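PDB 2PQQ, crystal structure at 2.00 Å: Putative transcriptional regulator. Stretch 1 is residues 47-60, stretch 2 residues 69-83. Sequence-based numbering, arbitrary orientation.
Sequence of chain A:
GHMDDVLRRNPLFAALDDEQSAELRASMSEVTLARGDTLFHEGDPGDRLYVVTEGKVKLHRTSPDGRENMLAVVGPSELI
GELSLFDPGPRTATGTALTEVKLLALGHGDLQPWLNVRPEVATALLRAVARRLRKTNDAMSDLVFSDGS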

# COMPACT_ATOMS: atom_id res chain seq x y z
N ASP A 47 -6.37 -7.86 22.62
CA ASP A 47 -7.16 -8.95 22.03
C ASP A 47 -8.63 -8.58 21.98
O ASP A 47 -9.49 -9.46 21.93
CB ASP A 47 -6.92 -10.31 22.76
CG ASP A 47 -7.69 -10.43 24.10
OD1 ASP A 47 -7.85 -9.41 24.81
OD2 ASP A 47 -8.13 -11.56 24.44
N ARG A 48 -8.89 -7.27 21.99
CA ARG A 48 -10.25 -6.73 21.99
C ARG A 48 -10.39 -5.68 20.92
O ARG A 48 -9.48 -4.89 20.71
CB ARG A 48 -10.56 -5.99 23.31
CG ARG A 48 -10.83 -6.84 24.50
CD ARG A 48 -10.98 -5.93 25.70
NE ARG A 48 -12.19 -6.24 26.47
CZ ARG A 48 -12.65 -5.51 27.50
NH1 ARG A 48 -11.99 -4.42 27.90
NH2 ARG A 48 -13.76 -5.87 28.12
N LEU A 49 -11.54 -5.65 20.31
CA LEU A 49 -12.03 -4.59 19.48
C LEU A 49 -12.98 -3.73 20.28
O LEU A 49 -13.62 -4.24 21.12
CB LEU A 49 -12.78 -5.26 18.35
CG LEU A 49 -13.85 -4.65 17.51
CD1 LEU A 49 -14.03 -5.48 16.31
CD2 LEU A 49 -15.10 -4.52 18.24
N TYR A 50 -13.03 -2.44 20.01
CA TYR A 50 -13.99 -1.56 20.69
C TYR A 50 -14.77 -0.80 19.63
O TYR A 50 -14.25 -0.50 18.56
CB TYR A 50 -13.29 -0.53 21.60
CG TYR A 50 -12.41 -1.08 22.70
CD1 TYR A 50 -12.88 -1.24 24.01
CD2 TYR A 50 -11.07 -1.43 22.44
CE1 TYR A 50 -12.05 -1.78 25.03
CE2 TYR A 50 -10.23 -1.95 23.45
CZ TYR A 50 -10.73 -2.13 24.72
OH TYR A 50 -9.87 -2.60 25.71
N VAL A 51 -16.00 -0.44 19.92
CA VAL A 51 -16.74 0.53 19.14
C VAL A 51 -17.04 1.63 20.10
O VAL A 51 -17.56 1.39 21.14
CB VAL A 51 -18.04 -0.08 18.60
CG1 VAL A 51 -18.89 0.94 17.98
CG2 VAL A 51 -17.76 -1.18 17.61
N VAL A 52 -16.58 2.83 19.80
CA VAL A 52 -16.87 3.96 20.68
C VAL A 52 -18.36 4.30 20.52
O VAL A 52 -18.83 4.49 19.39
CB VAL A 52 -16.00 5.23 20.33
CG1 VAL A 52 -16.48 6.45 21.11
CG2 VAL A 52 -14.56 4.97 20.63
N THR A 53 -19.10 4.42 21.62
CA THR A 53 -20.50 4.83 21.52
C THR A 53 -20.78 6.28 21.96
O THR A 53 -21.81 6.87 21.60
CB THR A 53 -21.45 3.83 22.22
OG1 THR A 53 -21.22 3.87 23.63
CG2 THR A 53 -21.17 2.39 21.73
N GLU A 54 -19.86 6.85 22.73
CA GLU A 54 -19.89 8.29 23.04
C GLU A 54 -18.54 8.76 23.55
O GLU A 54 -17.78 7.97 24.14
CB GLU A 54 -20.99 8.66 24.05
CG GLU A 54 -20.93 7.96 25.40
CD GLU A 54 -22.13 8.28 26.29
OE1 GLU A 54 -23.28 7.87 25.96
OE2 GLU A 54 -21.94 8.95 27.33
N GLY A 55 -18.25 10.03 23.30
CA GLY A 55 -16.98 10.63 23.69
C GLY A 55 -15.93 10.46 22.62
O GLY A 55 -16.21 9.92 21.54
N LYS A 56 -14.72 10.91 22.92
CA LYS A 56 -13.60 10.85 22.00
C LYS A 56 -12.39 10.21 22.67
O LYS A 56 -12.06 10.54 23.82
CB LYS A 56 -13.23 12.27 21.55
CG LYS A 56 -14.38 12.96 20.82
CD LYS A 56 -14.06 14.41 20.45
CE LYS A 56 -15.18 14.97 19.58
NZ LYS A 56 -15.81 13.87 18.77
N VAL A 57 -11.74 9.30 21.94
CA VAL A 57 -10.50 8.68 22.33
C VAL A 57 -9.39 9.11 21.36
O VAL A 57 -9.48 8.88 20.15
CB VAL A 57 -10.61 7.13 22.31
CG1 VAL A 57 -9.30 6.49 22.67
CG2 VAL A 57 -11.70 6.66 23.26
N LYS A 58 -8.33 9.73 21.89
CA LYS A 58 -7.15 10.05 21.09
C LYS A 58 -6.19 8.87 21.10
O LYS A 58 -5.82 8.38 22.17
CB LYS A 58 -6.45 11.30 21.65
CG LYS A 58 -5.14 11.64 20.96
CD LYS A 58 -4.29 12.50 21.86
CE LYS A 58 -2.84 12.45 21.45
NZ LYS A 58 -2.39 13.61 20.64
N LEU A 59 -5.79 8.40 19.93
CA LEU A 59 -4.76 7.38 19.82
C LEU A 59 -3.40 8.05 19.58
O LEU A 59 -3.32 8.99 18.79
CB LEU A 59 -5.09 6.37 18.71
CG LEU A 59 -6.29 5.43 18.92
CD1 LEU A 59 -6.59 4.68 17.64
CD2 LEU A 59 -6.00 4.45 20.03
N HIS A 60 -2.37 7.63 20.32
CA HIS A 60 -1.01 8.21 20.19
C HIS A 60 0.13 7.20 20.43
O HIS A 60 -0.05 6.18 21.10
CB HIS A 60 -0.83 9.46 21.07
CG HIS A 60 -1.23 9.27 22.49
ND1 HIS A 60 -0.33 8.94 23.49
CD2 HIS A 60 -2.45 9.31 23.09
CE1 HIS A 60 -0.97 8.81 24.63
NE2 HIS A 60 -2.26 9.02 24.42
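Stretch 2 69-83: NMLAVVGPSELIGEL

Stretch 2 runs antiparallel to stretch 1 and pairs with it in two separate ladders. Strand 69-74 lies along strand 57-60, with 142° between their N-to-C directions and a closest axial approach of 4.5 Å. Residues 79-80 pair with strand 48-54. The register shifts by one between the ladders.

In the first ladder Val57 and Val74 satisfy each other: Val57 N donates to Val74 O at 2.9 Å, and Val74 N to Val57 O at 2.7 Å. Leu59 N donates to Ala72 O at 2.8 Å. Leu59 O accepts twice, from Leu71 N at 2.7 Å and, weakly, from Ala72 N at 3.3 Å. This shared acceptor marks a beta bulge, beyond which His60 pairs with Met70, a selenomethionine.

In the second ladder Tyr50 N donates to Ile80 O at 2.8 Å, and Ile80 N to Tyr50 O at 3.0 Å. Val52 N donates to Glu78 O at 3.0 Å. Val52 O takes Ser77 N at 2.6 Å, so the pairing extends into the turn. That turn is type II, from Gly75 to Glu78, and is closed by Glu78 N to Gly75 O at 3.1 Å. Gly75 N has a weak bond to Glu78 OE1 at 3.4 Å.

Gly55 O is buried without a hydrogen-bond partner; its contact with Gly75 CA, at 3.5 Å, is of the CA-H...O type. Arg48 O and Gly81 O are 3.4 Å apart, but both are acceptors and form no bond.

Ile80 links the two ladders through apolar contacts. Its CD1 lies 3.8 Å from Val52 CG2 and 3.9 Å from Val57 CB, while Ile80 CG2 is 4.1 Å from Leu59 CD2. Leu59 CD1 also meets Val74 CG2 at 4.0 Å. On the sheet face shared by Val51 and Leu79, Val51 CG2 meets Leu79 CD1 at 3.6 Å.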

# COMPACT_ATOMS: atom_id res chain seq x y z
N ASN A 69 3.15 11.24 19.75
CA ASN A 69 2.61 11.75 18.49
C ASN A 69 1.15 11.34 18.34
O ASN A 69 0.82 10.18 18.52
CB ASN A 69 3.41 11.24 17.29
CG ASN A 69 3.06 11.96 15.99
OD1 ASN A 69 3.18 13.18 15.89
ND2 ASN A 69 2.65 11.20 14.99
N MSE A 70 0.31 12.31 18.01
CA MSE A 70 -1.10 12.08 17.71
C MSE A 70 -1.27 11.18 16.49
O MSE A 70 -0.65 11.39 15.45
CB MSE A 70 -1.81 13.44 17.51
CG MSE A 70 -3.34 13.39 17.48
SE MSE A 70 -3.97 12.64 15.80
CE MSE A 70 -5.73 13.42 15.64
N LEU A 71 -2.13 10.17 16.61
CA LEU A 71 -2.35 9.19 15.55
C LEU A 71 -3.76 9.25 14.96
O LEU A 71 -3.94 9.15 13.75
CB LEU A 71 -2.06 7.80 16.11
CG LEU A 71 -1.50 6.74 15.20
CD1 LEU A 71 -0.38 6.06 15.96
CD2 LEU A 71 -2.58 5.75 14.79
N ALA A 72 -4.76 9.41 15.83
CA ALA A 72 -6.17 9.53 15.44
C ALA A 72 -7.00 10.06 16.60
O ALA A 72 -6.57 10.00 17.75
CB ALA A 72 -6.71 8.16 14.98
N VAL A 73 -8.17 10.60 16.29
CA VAL A 73 -9.19 10.88 17.31
C VAL A 73 -10.45 10.10 16.93
O VAL A 73 -11.04 10.32 15.87
CB VAL A 73 -9.51 12.40 17.48
CG1 VAL A 73 -10.69 12.60 18.43
CG2 VAL A 73 -8.29 13.15 18.00
N VAL A 74 -10.85 9.19 17.80
CA VAL A 74 -11.91 8.25 17.48
C VAL A 74 -13.17 8.61 18.25
O VAL A 74 -13.14 8.72 19.48
CB VAL A 74 -11.48 6.79 17.80
CG1 VAL A 74 -12.60 5.80 17.46
CG2 VAL A 74 -10.19 6.42 17.08
N GLY A 75 -14.27 8.79 17.53
CA GLY A 75 -15.54 9.16 18.15
C GLY A 75 -16.66 8.16 17.92
O GLY A 75 -16.42 7.04 17.47
N PRO A 76 -17.91 8.57 18.21
CA PRO A 76 -19.02 7.62 18.20
C PRO A 76 -19.12 6.83 16.89
O PRO A 76 -19.01 7.41 15.80
CB PRO A 76 -20.24 8.50 18.43
CG PRO A 76 -19.70 9.69 19.17
CD PRO A 76 -18.37 9.94 18.52
N SER A 77 -19.28 5.51 17.02
CA SER A 77 -19.48 4.57 15.90
C SER A 77 -18.20 4.12 15.20
O SER A 77 -18.27 3.36 14.24
CB SER A 77 -20.51 5.11 14.88
OG SER A 77 -19.86 5.69 13.76
N GLU A 78 -17.04 4.59 15.67
CA GLU A 78 -15.77 4.21 15.07
C GLU A 78 -15.04 3.14 15.90
O GLU A 78 -15.22 3.05 17.12
CB GLU A 78 -14.86 5.43 14.91
CG GLU A 78 -15.39 6.48 13.92
CD GLU A 78 -14.60 7.76 13.94
OE1 GLU A 78 -15.20 8.81 14.26
OE2 GLU A 78 -13.39 7.74 13.61
N LEU A 79 -14.21 2.34 15.22
CA LEU A 79 -13.58 1.19 15.84
C LEU A 79 -12.17 1.46 16.33
O LEU A 79 -11.44 2.26 15.75
CB LEU A 79 -13.57 0.02 14.85
CG LEU A 79 -14.83 -0.85 14.74
CD1 LEU A 79 -16.10 -0.03 14.66
CD2 LEU A 79 -14.69 -1.75 13.51
N ILE A 80 -11.79 0.76 17.40
CA ILE A 80 -10.43 0.75 17.92
C ILE A 80 -10.02 -0.70 18.04
O ILE A 80 -10.81 -1.53 18.55
CB ILE A 80 -10.34 1.49 19.30
CG1 ILE A 80 -10.97 2.90 19.22
CG2 ILE A 80 -8.90 1.59 19.78
CD1 ILE A 80 -11.01 3.69 20.57
N GLY A 81 -8.83 -1.03 17.53
CA GLY A 81 -8.22 -2.36 17.70
C GLY A 81 -8.94 -3.49 16.97
O GLY A 81 -8.92 -4.64 17.40
N GLU A 82 -9.53 -3.16 15.83
CA GLU A 82 -10.36 -4.08 15.04
C GLU A 82 -9.74 -5.46 14.82
O GLU A 82 -10.36 -6.47 15.15
CB GLU A 82 -10.67 -3.47 13.67
CG GLU A 82 -11.57 -4.35 12.84
CD GLU A 82 -11.57 -4.02 11.36
OE1 GLU A 82 -11.24 -2.87 10.97
OE2 GLU A 82 -11.95 -4.94 10.61
N LEU A 83 -8.53 -5.49 14.25
CA LEU A 83 -7.95 -6.79 13.86
C LEU A 83 -7.45 -7.60 15.06
O LEU A 83 -7.26 -8.81 14.97
CB LEU A 83 -6.87 -6.61 12.77
CG LEU A 83 -7.40 -6.07 11.43
CD1 LEU A 83 -6.32 -5.99 10.38
CD2 LEU A 83 -8.55 -6.92 10.93